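Local coordinates for HK97 Family Phage Portal Protein (Corynebacterium diphtheriae, PDB 3KDR) that probably forms the dodecameric portal ring of an HK97-type prophage, the channel through which DNA would enter and leave the capsid, at residues C[21-26]-C[231-236]; C[27-32]-C[63-68]; C[33-38]-C[288-293]; C[227-232]-C[251-256]. All blocks are in the same frame, centred on the assembly; numbering follows the deposited sequence.

Contact 1 (C[21-26]-C[231-236]); sequences LRARNL and AFIDAT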
loop_
_atom_site.group_PDB
_atom_site.type_symbol
_atom_site.label_atom_id
_atom_site.label_comp_id
_atom_site.label_asym_id
_atom_site.label_seq_id
_atom_site.Cartn_x
_atom_site.Cartn_y
_atom_site.Cartn_z
ATOM N N LEU C 21 8.518 20.455 -27.406
ATOM C CA LEU C 21 7.921 21.738 -27.640
ATOM C C LEU C 21 7.649 22.396 -26.287
ATOM O O LEU C 21 7.737 23.599 -26.123
ATOM C CB LEU C 21 6.636 21.596 -28.479
ATOM C CG LEU C 21 5.776 22.860 -28.657
ATOM C CD1 LEU C 21 6.574 23.968 -29.312
ATOM C CD2 LEU C 21 4.487 22.535 -29.440
ATOM N N ARG C 22 7.311 21.587 -25.310
ATOM C CA ARG C 22 6.965 22.089 -24.010
ATOM C C ARG C 22 8.215 22.556 -23.287
ATOM O O ARG C 22 8.209 23.619 -22.648
ATOM C CB ARG C 22 6.233 20.990 -23.232
ATOM C CG ARG C 22 6.079 21.257 -21.764
ATOM C CD ARG C 22 5.192 22.424 -21.562
ATOM N NE ARG C 22 4.678 22.491 -20.197
ATOM C CZ ARG C 22 4.318 23.608 -19.575
ATOM N NH1 ARG C 22 4.433 24.786 -20.170
ATOM N NH2 ARG C 22 3.837 23.550 -18.355
ATOM N N ALA C 23 9.272 21.749 -23.378
ATOM C CA ALA C 23 10.591 22.111 -22.803
ATOM C C ALA C 23 11.099 23.378 -23.496
ATOM O O ALA C 23 11.610 24.323 -22.857
ATOM C CB ALA C 23 11.578 21.006 -22.953
ATOM N N ARG C 24 10.915 23.421 -24.807
ATOM C CA ARG C 24 11.231 24.654 -25.495
ATOM C C ARG C 24 10.451 25.870 -25.023
ATOM O O ARG C 24 11.021 26.926 -24.838
ATOM C CB ARG C 24 11.070 24.533 -26.992
ATOM C CG ARG C 24 11.515 25.794 -27.641
ATOM C CD ARG C 24 10.728 26.145 -28.799
ATOM N NE ARG C 24 9.623 27.086 -28.577
ATOM C CZ ARG C 24 9.536 28.289 -29.119
ATOM N NH1 ARG C 24 8.483 29.036 -28.925
ATOM N NH2 ARG C 24 10.515 28.762 -29.831
ATOM N N ASN C 25 9.149 25.751 -24.876
ATOM C CA ASN C 25 8.380 26.916 -24.524
ATOM C C ASN C 25 8.843 27.424 -23.178
ATOM O O ASN C 25 9.088 28.587 -23.005
ATOM C CB ASN C 25 6.908 26.597 -24.444
ATOM C CG ASN C 25 6.285 26.352 -25.811
ATOM O OD1 ASN C 25 5.122 25.892 -25.900
ATOM N ND2 ASN C 25 7.039 26.654 -26.880
ATOM N N LEU C 26 8.993 26.528 -22.218
ATOM C CA LEU C 26 9.435 26.944 -20.899
ATOM C C LEU C 26 10.765 27.642 -20.979
ATOM O O LEU C 26 10.947 28.640 -20.345
ATOM C CB LEU C 26 9.528 25.739 -19.960
ATOM C CG LEU C 26 8.210 25.117 -19.491
ATOM C CD1 LEU C 26 8.436 23.764 -18.898
ATOM C CD2 LEU C 26 7.521 26.034 -18.486
ATOM N N ALA C 231 9.434 16.769 -13.991
ATOM C CA ALA C 231 8.132 17.189 -13.431
ATOM C C ALA C 231 7.658 18.487 -14.072
ATOM O O ALA C 231 6.457 18.756 -14.109
ATOM C CB ALA C 231 8.199 17.371 -11.921
ATOM N N PHE C 232 8.600 19.282 -14.558
ATOM C CA PHE C 232 8.252 20.457 -15.320
ATOM C C PHE C 232 7.574 20.158 -16.632
ATOM O O PHE C 232 6.736 20.926 -17.036
ATOM C CB PHE C 232 9.461 21.367 -15.529
ATOM C CG PHE C 232 9.684 22.258 -14.386
ATOM C CD1 PHE C 232 9.965 21.727 -13.115
ATOM C CD2 PHE C 232 9.467 23.593 -14.497
ATOM C CE1 PHE C 232 10.108 22.548 -11.993
ATOM C CE2 PHE C 232 9.611 24.412 -13.382
ATOM C CZ PHE C 232 9.942 23.884 -12.143
ATOM N N ILE C 233 7.889 19.053 -17.284
ATOM C CA ILE C 233 7.098 18.648 -18.452
ATOM C C ILE C 233 6.124 17.505 -18.144
ATOM O O ILE C 233 5.646 16.834 -19.036
ATOM C CB ILE C 233 7.970 18.270 -19.687
ATOM C CG1 ILE C 233 8.915 17.109 -19.379
ATOM C CG2 ILE C 233 8.744 19.432 -20.160
ATOM C CD1 ILE C 233 9.523 16.552 -20.592
ATOM N N ASP C 234 5.865 17.273 -16.873
ATOM C CA ASP C 234 4.887 16.293 -16.468
ATOM C C ASP C 234 5.301 14.865 -16.785
ATOM O O ASP C 234 4.461 14.006 -17.020
ATOM C CB ASP C 234 3.537 16.632 -17.097
ATOM C CG ASP C 234 2.896 17.857 -16.481
ATOM O OD1 ASP C 234 2.802 17.885 -15.246
ATOM O OD2 ASP C 234 2.466 18.783 -17.203
ATOM N N ALA C 235 6.605 14.634 -16.785
ATOM C CA ALA C 235 7.163 13.302 -16.910
ATOM C C ALA C 235 7.241 12.783 -15.498
ATOM O O ALA C 235 7.439 13.567 -14.575
ATOM C CB ALA C 235 8.525 13.345 -17.538
ATOM N N THR C 236 7.081 11.485 -15.291
ATOM C CA THR C 236 6.993 11.021 -13.931
ATOM C C THR C 236 8.255 10.289 -13.534
ATOM O O THR C 236 8.845 9.564 -14.331
ATOM C CB THR C 236 5.745 10.188 -13.723
ATOM O OG1 THR C 236 6.057 8.819 -13.859
ATOM C CG2 THR C 236 4.717 10.520 -14.761
#
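Ile233 plants its CG2 methyl on the flank of helix 21-26, and this is the tight part of the contact. CG2 sits 3.6 Å from Arg22 CG and 4.3 Å from Ala23 CB. Arg22 leaves the helix with CG anti to its backbone N (chi1 167°) and then bends at chi2, so that it and Ile233 slide past each other in opposite directions. On Ile233 CG1 takes the crowded position between backbone N and carbonyl carbon, which leaves CG2, anti to the carbonyl carbon, as the branch that meets the helix. One turn along the helix, Leu26 CD1 comes to 3.8 Å from Phe232 O, while Leu26 CG lies over one face of the Arg22 guanidinium. The looser side follows the chain through Asp234 toward exposed Thr236. No hydrogen bond crosses between the segments, and Arg22 NH2 stays 5.1 Å from Asp234 OD2. Both charged groups find partners on the second subunit: Arg22 NH1 bonds Asn227 OD1 there, and Asp234 OD2 accepts from Ala230 N there. Within its own chain, the loop carrying Ile233 ties three helices together, with Ile233 also against Ala223 of helix 208-225 and both Leu26 and Phe232 against Leu254 of helix 247-270.

Contact 2 (C[27-32]-C[63-68]); sequences LSTTVA and RMLATA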
loop_
_atom_site.group_PDB
_atom_site.type_symbol
_atom_site.label_atom_id
_atom_site.label_comp_id
_atom_site.label_asym_id
_atom_site.label_seq_id
_atom_site.Cartn_x
_atom_site.Cartn_y
_atom_site.Cartn_z
ATOM N N LEU C 27 11.710 27.117 -21.730
ATOM C CA LEU C 27 13.042 27.734 -21.759
ATOM C C LEU C 27 13.080 29.018 -22.562
ATOM O O LEU C 27 13.435 30.066 -22.046
ATOM C CB LEU C 27 14.068 26.794 -22.378
ATOM C CG LEU C 27 14.449 25.547 -21.573
ATOM C CD1 LEU C 27 15.214 24.621 -22.458
ATOM C CD2 LEU C 27 15.252 25.833 -20.295
ATOM N N SER C 28 12.737 28.944 -23.833
ATOM C CA SER C 28 12.864 30.096 -24.699
ATOM C C SER C 28 11.951 31.257 -24.397
ATOM O O SER C 28 12.305 32.366 -24.674
ATOM C CB SER C 28 12.609 29.687 -26.120
ATOM O OG SER C 28 13.631 28.807 -26.542
ATOM N N THR C 29 10.757 31.025 -23.887
ATOM C CA THR C 29 9.829 32.124 -23.660
ATOM C C THR C 29 10.195 32.841 -22.388
ATOM O O THR C 29 9.982 34.051 -22.241
ATOM C CB THR C 29 8.408 31.642 -23.573
ATOM O OG1 THR C 29 8.319 30.705 -22.501
ATOM C CG2 THR C 29 8.037 30.937 -24.882
ATOM N N THR C 30 10.776 32.112 -21.461
ATOM C CA THR C 30 11.198 32.768 -20.243
ATOM C C THR C 30 12.320 33.727 -20.550
ATOM O O THR C 30 12.293 34.844 -20.140
ATOM C CB THR C 30 11.621 31.720 -19.256
ATOM O OG1 THR C 30 10.520 30.818 -19.108
ATOM C CG2 THR C 30 11.964 32.317 -17.927
ATOM N N VAL C 31 13.298 33.257 -21.307
ATOM C CA VAL C 31 14.385 34.091 -21.726
ATOM C C VAL C 31 13.818 35.291 -22.388
ATOM O O VAL C 31 14.093 36.403 -21.951
ATOM C CB VAL C 31 15.329 33.397 -22.716
ATOM C CG1 VAL C 31 16.286 34.381 -23.255
ATOM C CG2 VAL C 31 16.059 32.260 -22.024
ATOM N N ALA C 32 12.998 35.074 -23.415
ATOM C CA ALA C 32 12.377 36.184 -24.144
ATOM C C ALA C 32 11.649 37.159 -23.246
ATOM O O ALA C 32 11.716 38.320 -23.473
ATOM C CB ALA C 32 11.456 35.705 -25.203
ATOM N N ARG C 63 13.069 38.689 -31.084
ATOM C CA ARG C 63 14.482 38.594 -31.360
ATOM C C ARG C 63 15.104 37.697 -30.333
ATOM O O ARG C 63 15.919 36.878 -30.648
ATOM C CB ARG C 63 15.104 39.988 -31.353
ATOM C CG ARG C 63 16.619 39.960 -31.370
ATOM C CD ARG C 63 17.283 41.314 -31.135
ATOM N NE ARG C 63 16.928 41.904 -29.862
ATOM C CZ ARG C 63 17.071 43.201 -29.571
ATOM N NH1 ARG C 63 17.581 44.043 -30.455
ATOM N NH2 ARG C 63 16.707 43.670 -28.393
HETATM N N MSE C 64 14.714 37.857 -29.090
HETATM C CA MSE C 64 15.330 37.071 -28.078
HETATM C C MSE C 64 14.830 35.662 -28.174
HETATM O O MSE C 64 15.552 34.727 -27.941
HETATM C CB MSE C 64 15.018 37.644 -26.696
HETATM C CG MSE C 64 15.939 37.103 -25.572
HETATM SE SE MSE C 64 17.818 37.163 -26.034
HETATM C CE MSE C 64 18.173 38.973 -25.450
ATOM N N LEU C 65 13.573 35.524 -28.510
ATOM C CA LEU C 65 12.969 34.238 -28.547
ATOM C C LEU C 65 13.663 33.381 -29.603
ATOM O O LEU C 65 14.011 32.209 -29.365
ATOM C CB LEU C 65 11.499 34.393 -28.895
ATOM C CG LEU C 65 10.687 33.115 -29.019
ATOM C CD1 LEU C 65 10.634 32.499 -27.727
ATOM C CD2 LEU C 65 9.316 33.389 -29.508
ATOM N N ALA C 66 13.849 33.965 -30.787
ATOM C CA ALA C 66 14.441 33.242 -31.886
ATOM C C ALA C 66 15.881 32.815 -31.546
ATOM O O ALA C 66 16.386 31.764 -31.988
ATOM C CB ALA C 66 14.437 34.113 -33.102
ATOM N N THR C 67 16.546 33.686 -30.815
ATOM C CA THR C 67 17.930 33.509 -30.384
ATOM C C THR C 67 18.074 32.397 -29.381
ATOM O O THR C 67 18.986 31.593 -29.449
ATOM C CB THR C 67 18.430 34.807 -29.711
ATOM O OG1 THR C 67 18.150 35.908 -30.592
ATOM C CG2 THR C 67 19.866 34.758 -29.430
ATOM N N ALA C 68 17.179 32.369 -28.417
ATOM C CA ALA C 68 17.183 31.307 -27.449
ATOM C C ALA C 68 17.006 30.014 -28.198
ATOM O O ALA C 68 17.661 29.054 -27.949
ATOM C CB ALA C 68 16.078 31.510 -26.469
#
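Helices 27-32 and 63-68 run roughly antiparallel, their N-to-C directions 143° apart, and the axes close to 8.1 Å because small residues line the crossing. Ala32 CB packs 3.9 Å from Leu65 CB, and Ala68 CB meets Ser28 OG at 3.6 Å. The larger side chains fold round these small ones. Leu65 sets CG anti to its backbone N (chi1 178°), which brings its branched end back to the partner helix. There CD1 rests 3.5 Å from Ser28 O, with Thr29 CG2 lying alongside and pointing the same way. Met64, built as selenomethionine, also starts with CG anti to N (chi1 -164°) but bends at chi2 and chi3; its CG does the touching, 3.6 Å from Val31 CG1, while the selenium end leads away. Val31 reaches it with CG1 anti to N, and the two chains cross at about a right angle. Ser28 holds OG beside its own backbone N, where it hydrogen-bonds Asp69 OD1, just past the second segment. Thr29 OG1 turns back to Asn25 O on its own helix. Chemically, then, mostly methyl and methylene groups make the crossing, with Ser28 O and OG meeting carbon and no hydrogen bond between the segments, and the hydroxyls of this buried layer are satisfied by helix carbonyls and a neighbouring carboxylate.

Contact 3 (C[33-38]-C[288-293]); sequences RTPLVC and PAALLD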
loop_
_atom_site.group_PDB
_atom_site.type_symbol
_atom_site.label_atom_id
_atom_site.label_comp_id
_atom_site.label_asym_id
_atom_site.label_seq_id
_atom_site.Cartn_x
_atom_site.Cartn_y
_atom_site.Cartn_z
ATOM N N ARG C 33 11.004 36.716 -22.195
ATOM C CA ARG C 33 10.228 37.643 -21.394
ATOM C C ARG C 33 11.066 38.415 -20.417
ATOM O O ARG C 33 10.615 39.368 -19.789
ATOM C CB ARG C 33 9.174 36.900 -20.616
ATOM C CG ARG C 33 8.150 36.294 -21.486
ATOM C CD ARG C 33 7.119 35.591 -20.673
ATOM N NE ARG C 33 6.780 36.398 -19.522
ATOM C CZ ARG C 33 6.324 35.912 -18.370
ATOM N NH1 ARG C 33 6.100 34.593 -18.213
ATOM N NH2 ARG C 33 6.043 36.757 -17.373
ATOM N N THR C 34 12.296 38.016 -20.268
ATOM C CA THR C 34 13.053 38.559 -19.189
ATOM C C THR C 34 13.822 39.805 -19.640
ATOM O O THR C 34 14.577 39.767 -20.594
ATOM C CB THR C 34 14.004 37.522 -18.692
ATOM O OG1 THR C 34 13.252 36.342 -18.387
ATOM C CG2 THR C 34 14.738 38.030 -17.469
ATOM N N PRO C 35 13.615 40.912 -18.959
ATOM C CA PRO C 35 14.214 42.131 -19.386
ATOM C C PRO C 35 15.726 42.127 -19.293
ATOM O O PRO C 35 16.290 41.574 -18.361
ATOM C CB PRO C 35 13.640 43.160 -18.397
ATOM C CG PRO C 35 12.431 42.638 -17.963
ATOM C CD PRO C 35 12.650 41.158 -17.880
ATOM N N LEU C 36 16.350 42.789 -20.255
ATOM C CA LEU C 36 17.756 43.066 -20.197
ATOM C C LEU C 36 17.922 44.443 -19.534
ATOM O O LEU C 36 17.202 45.374 -19.859
ATOM C CB LEU C 36 18.339 43.073 -21.602
ATOM C CG LEU C 36 18.901 41.751 -22.073
ATOM C CD1 LEU C 36 19.354 41.894 -23.470
ATOM C CD2 LEU C 36 20.041 41.363 -21.230
ATOM N N VAL C 37 18.896 44.572 -18.642
ATOM C CA VAL C 37 18.896 45.644 -17.705
ATOM C C VAL C 37 20.305 46.137 -17.369
ATOM O O VAL C 37 21.285 45.371 -17.374
ATOM C CB VAL C 37 18.165 45.151 -16.486
ATOM C CG1 VAL C 37 18.996 45.262 -15.263
ATOM C CG2 VAL C 37 16.803 45.841 -16.410
ATOM N N CYS C 38 20.405 47.428 -17.053
ATOM C CA CYS C 38 21.710 48.048 -16.868
ATOM C C CYS C 38 21.734 49.146 -15.808
ATOM O O CYS C 38 20.848 49.982 -15.726
ATOM C CB CYS C 38 22.104 48.644 -18.210
ATOM S SG CYS C 38 23.821 48.994 -18.385
ATOM N N PRO C 288 15.622 38.443 -13.976
ATOM C CA PRO C 288 14.618 37.430 -13.637
ATOM C C PRO C 288 13.688 37.860 -12.521
ATOM O O PRO C 288 12.618 37.309 -12.402
ATOM C CB PRO C 288 15.466 36.280 -13.109
ATOM C CG PRO C 288 16.761 36.470 -13.696
ATOM C CD PRO C 288 16.990 37.910 -13.875
ATOM N N ALA C 289 14.112 38.806 -11.684
ATOM C CA ALA C 289 13.297 39.302 -10.601
ATOM C C ALA C 289 12.046 39.890 -11.204
ATOM O O ALA C 289 10.985 39.792 -10.608
ATOM C CB ALA C 289 14.047 40.356 -9.814
ATOM N N ALA C 290 12.193 40.503 -12.384
ATOM C CA ALA C 290 11.081 41.085 -13.143
ATOM C C ALA C 290 9.999 40.079 -13.430
ATOM O O ALA C 290 8.798 40.454 -13.445
ATOM C CB ALA C 290 11.563 41.659 -14.472
ATOM N N LEU C 291 10.399 38.835 -13.695
ATOM C CA LEU C 291 9.432 37.803 -13.947
ATOM C C LEU C 291 8.612 37.543 -12.705
ATOM O O LEU C 291 7.403 37.321 -12.796
ATOM C CB LEU C 291 10.093 36.491 -14.321
ATOM C CG LEU C 291 10.867 36.450 -15.620
ATOM C CD1 LEU C 291 11.754 35.229 -15.545
ATOM C CD2 LEU C 291 9.929 36.477 -16.803
ATOM N N LEU C 292 9.268 37.537 -11.552
ATOM C CA LEU C 292 8.563 37.310 -10.295
ATOM C C LEU C 292 7.588 38.428 -9.888
ATOM O O LEU C 292 6.520 38.178 -9.331
ATOM C CB LEU C 292 9.580 37.089 -9.183
ATOM C CG LEU C 292 9.870 35.642 -8.803
ATOM C CD1 LEU C 292 9.819 34.783 -10.004
ATOM C CD2 LEU C 292 11.195 35.554 -8.172
ATOM N N ASP C 293 7.978 39.664 -10.155
ATOM C CA ASP C 293 7.136 40.830 -9.879
ATOM C C ASP C 293 5.862 40.832 -10.687
ATOM O O ASP C 293 4.838 41.289 -10.196
ATOM C CB ASP C 293 7.894 42.118 -10.177
ATOM C CG ASP C 293 9.102 42.327 -9.230
ATOM O OD1 ASP C 293 9.342 41.455 -8.336
ATOM O OD2 ASP C 293 9.818 43.364 -9.379
#
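Leu291 gives up the most surface here, pushing both methyls of its fork against the chain as it leaves the long helix 18-33. Its CG lies anti to the carbonyl carbon (chi1 -65°), and although its CB does not aim at the other segment, the branched end swings nearer. CD1 lies 3.4 Å from Thr34 OG1, the two side chains crossing at about a right angle. Thr34, second in buried surface, works with both branches. OG1 sits beside its own backbone N and hydrogen-bonds Thr30 O, so the hydroxyl Leu291 covers is already satisfied, while CG2, anti to N, reaches to 3.6 Å from Pro288 N. The place is the junction where helix 18-33 hands over to strand 36-38. That strand pairs antiparallel with strand 284-286, and backbone hydrogen bonds between Pro35 and Asp287 and between Val37 and Lys285 hold the two-stranded sheet from which the chain turns into helix 289-294. Arg33, third of the group, stretches across Leu291 obliquely: its CB is 3.9 Å from Leu291 CD2, and the chain, bent at chi3 (42°), brings the guanidinium back so that the same methyl lies over one face, 3.9 Å above the plane and toward its rim. On the outer side Pro35 CD packs 3.6 Å from Ala290 CB. Arg33 also packs on Glu260 of the second subunit.

Contact 4 (C[227-232]-C[251-256]); sequences NVPAAF and MIELVT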
loop_
_atom_site.group_PDB
_atom_site.type_symbol
_atom_site.label_atom_id
_atom_site.label_comp_id
_atom_site.label_asym_id
_atom_site.label_seq_id
_atom_site.Cartn_x
_atom_site.Cartn_y
_atom_site.Cartn_z
ATOM N N ASN C 227 17.662 20.261 -20.275
ATOM C CA ASN C 227 18.047 20.920 -19.059
ATOM C C ASN C 227 16.833 21.432 -18.320
ATOM O O ASN C 227 16.870 22.531 -17.779
ATOM C CB ASN C 227 18.980 22.086 -19.371
ATOM C CG ASN C 227 20.048 22.245 -18.360
ATOM O OD1 ASN C 227 20.563 21.252 -17.861
ATOM N ND2 ASN C 227 20.451 23.493 -18.091
ATOM N N VAL C 228 15.765 20.640 -18.279
ATOM C CA VAL C 228 14.595 20.997 -17.524
ATOM C C VAL C 228 14.271 19.807 -16.671
ATOM O O VAL C 228 14.627 18.720 -17.022
ATOM C CB VAL C 228 13.431 21.343 -18.449
ATOM C CG1 VAL C 228 12.207 21.549 -17.634
ATOM C CG2 VAL C 228 13.699 22.639 -19.180
ATOM N N PRO C 229 13.645 20.000 -15.511
ATOM C CA PRO C 229 13.276 18.837 -14.739
ATOM C C PRO C 229 12.091 18.189 -15.323
ATOM O O PRO C 229 11.231 18.868 -15.812
ATOM C CB PRO C 229 12.900 19.439 -13.396
ATOM C CG PRO C 229 13.690 20.590 -13.291
ATOM C CD PRO C 229 13.612 21.193 -14.660
ATOM N N ALA C 230 12.021 16.882 -15.226
ATOM C CA ALA C 230 10.937 16.129 -15.826
ATOM C C ALA C 230 9.542 16.492 -15.278
ATOM O O ALA C 230 8.573 16.541 -16.013
ATOM C CB ALA C 230 11.198 14.700 -15.657
ATOM N N ALA C 231 9.434 16.769 -13.991
ATOM C CA ALA C 231 8.132 17.189 -13.431
ATOM C C ALA C 231 7.658 18.487 -14.072
ATOM O O ALA C 231 6.457 18.756 -14.109
ATOM C CB ALA C 231 8.199 17.371 -11.921
ATOM N N PHE C 232 8.600 19.282 -14.558
ATOM C CA PHE C 232 8.252 20.457 -15.320
ATOM C C PHE C 232 7.574 20.158 -16.632
ATOM O O PHE C 232 6.736 20.926 -17.036
ATOM C CB PHE C 232 9.461 21.367 -15.529
ATOM C CG PHE C 232 9.684 22.258 -14.386
ATOM C CD1 PHE C 232 9.965 21.727 -13.115
ATOM C CD2 PHE C 232 9.467 23.593 -14.497
ATOM C CE1 PHE C 232 10.108 22.548 -11.993
ATOM C CE2 PHE C 232 9.611 24.412 -13.382
ATOM C CZ PHE C 232 9.942 23.884 -12.143
HETATM N N MSE C 251 9.051 29.050 -10.779
HETATM C CA MSE C 251 9.791 29.942 -11.645
HETATM C C MSE C 251 11.271 30.048 -11.197
HETATM O O MSE C 251 12.168 30.046 -12.045
HETATM C CB MSE C 251 9.094 31.314 -11.748
HETATM C CG MSE C 251 9.648 32.286 -12.769
HETATM SE SE MSE C 251 9.840 31.573 -14.529
HETATM C CE MSE C 251 8.125 32.050 -15.242
ATOM N N ILE C 252 11.540 30.100 -9.900
ATOM C CA ILE C 252 12.911 30.220 -9.466
ATOM C C ILE C 252 13.700 28.976 -9.870
ATOM O O ILE C 252 14.838 29.035 -10.365
ATOM C CB ILE C 252 12.997 30.457 -7.961
ATOM C CG1 ILE C 252 12.573 31.893 -7.639
ATOM C CG2 ILE C 252 14.372 30.239 -7.466
ATOM C CD1 ILE C 252 11.875 32.069 -6.294
ATOM N N GLU C 253 13.089 27.838 -9.672
ATOM C CA GLU C 253 13.702 26.599 -10.014
ATOM C C GLU C 253 14.009 26.554 -11.489
ATOM O O GLU C 253 15.072 26.102 -11.919
ATOM C CB GLU C 253 12.690 25.537 -9.703
ATOM C CG GLU C 253 13.059 24.206 -10.142
ATOM C CD GLU C 253 14.262 23.667 -9.372
ATOM O OE1 GLU C 253 14.346 23.938 -8.117
ATOM O OE2 GLU C 253 15.089 22.936 -10.038
ATOM N N LEU C 254 13.049 26.975 -12.300
ATOM C CA LEU C 254 13.229 26.882 -13.743
ATOM C C LEU C 254 14.377 27.794 -14.165
ATOM O O LEU C 254 15.283 27.422 -14.880
ATOM C CB LEU C 254 11.951 27.290 -14.442
ATOM C CG LEU C 254 11.997 27.183 -15.957
ATOM C CD1 LEU C 254 12.269 25.817 -16.398
ATOM C CD2 LEU C 254 10.697 27.632 -16.505
ATOM N N VAL C 255 14.311 29.018 -13.697
ATOM C CA VAL C 255 15.357 29.981 -13.944
ATOM C C VAL C 255 16.688 29.502 -13.421
ATOM O O VAL C 255 17.685 29.566 -14.150
ATOM C CB VAL C 255 15.042 31.311 -13.245
ATOM C CG1 VAL C 255 16.184 32.237 -13.349
ATOM C CG2 VAL C 255 13.758 31.945 -13.842
ATOM N N THR C 256 16.733 29.038 -12.165
ATOM C CA THR C 256 18.032 28.729 -11.581
ATOM C C THR C 256 18.781 27.652 -12.339
ATOM O O THR C 256 19.922 27.832 -12.675
ATOM C CB THR C 256 17.919 28.319 -10.161
ATOM O OG1 THR C 256 17.245 29.350 -9.455
ATOM C CG2 THR C 256 19.297 28.082 -9.574
#
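Segment 227-232 opens with Asn227 at positive phi, the C-prime residue of the Schellman motif that ends helix 208-225, then runs extended through Val228 and Pro229 into a short 3-10 turn facing helix 251-256. The ring of Phe232 carries the contact. It reaches the helix obliquely at two successive residues, its CZ 3.7 Å from Glu253 CG and its CE2 3.9 Å from Leu254 CB. Glu253 puts CG anti to its backbone N (chi1 172°) and bends at chi2, so the methylene touches the ring while the carboxylate turns off, its plane 50° from that of the ring. Leu254 likewise holds CG anti to N, which lets CD1 lie 4.1 Å from Phe232 CD2 and make a looser contact with Val228 CG1. Pro229 closes the side by the carboxylate, its CG 4.2 Å from Glu253 OE2. Within the helix, Ile252 O receives both Thr256 N and, from above the carbonyl plane, Thr256 OG1. Glu253 OE2 forms a salt bridge with Arg250 NH1 of the third subunit. The packing between the segments is therefore carbon on carbon, whereas the charge at its margin is spent between subunits: Glu253 OE2 probably offsets the charge of that neighbouring Arg250, while the Phe232 ring offers the Arg250 of its own chain a cation-pi surface.

Overall arrangement
Helix 18-33 is the common thread: contact 1 uses its first half, contact 2 its second, and contact 3 begins where it gives way to strand 36-38. Contacts 1 and 4 share Ala231 and Phe232 and have centres about 9 Å apart. Contacts 2 and 3 have centres about 13 Å apart and touch through Met64 with Leu36 and Thr30 with Leu291; contacts 1 and 3, with centres about 22 Å apart, do not touch. Along the chain, contacts 1 and 3 bring early residues to late ones, contact 2 is local to the early part, and contact 4 to the late part. Together they form a continuous packed region, with neighbouring subunits against its sides, consistent with a multi-subunit ring.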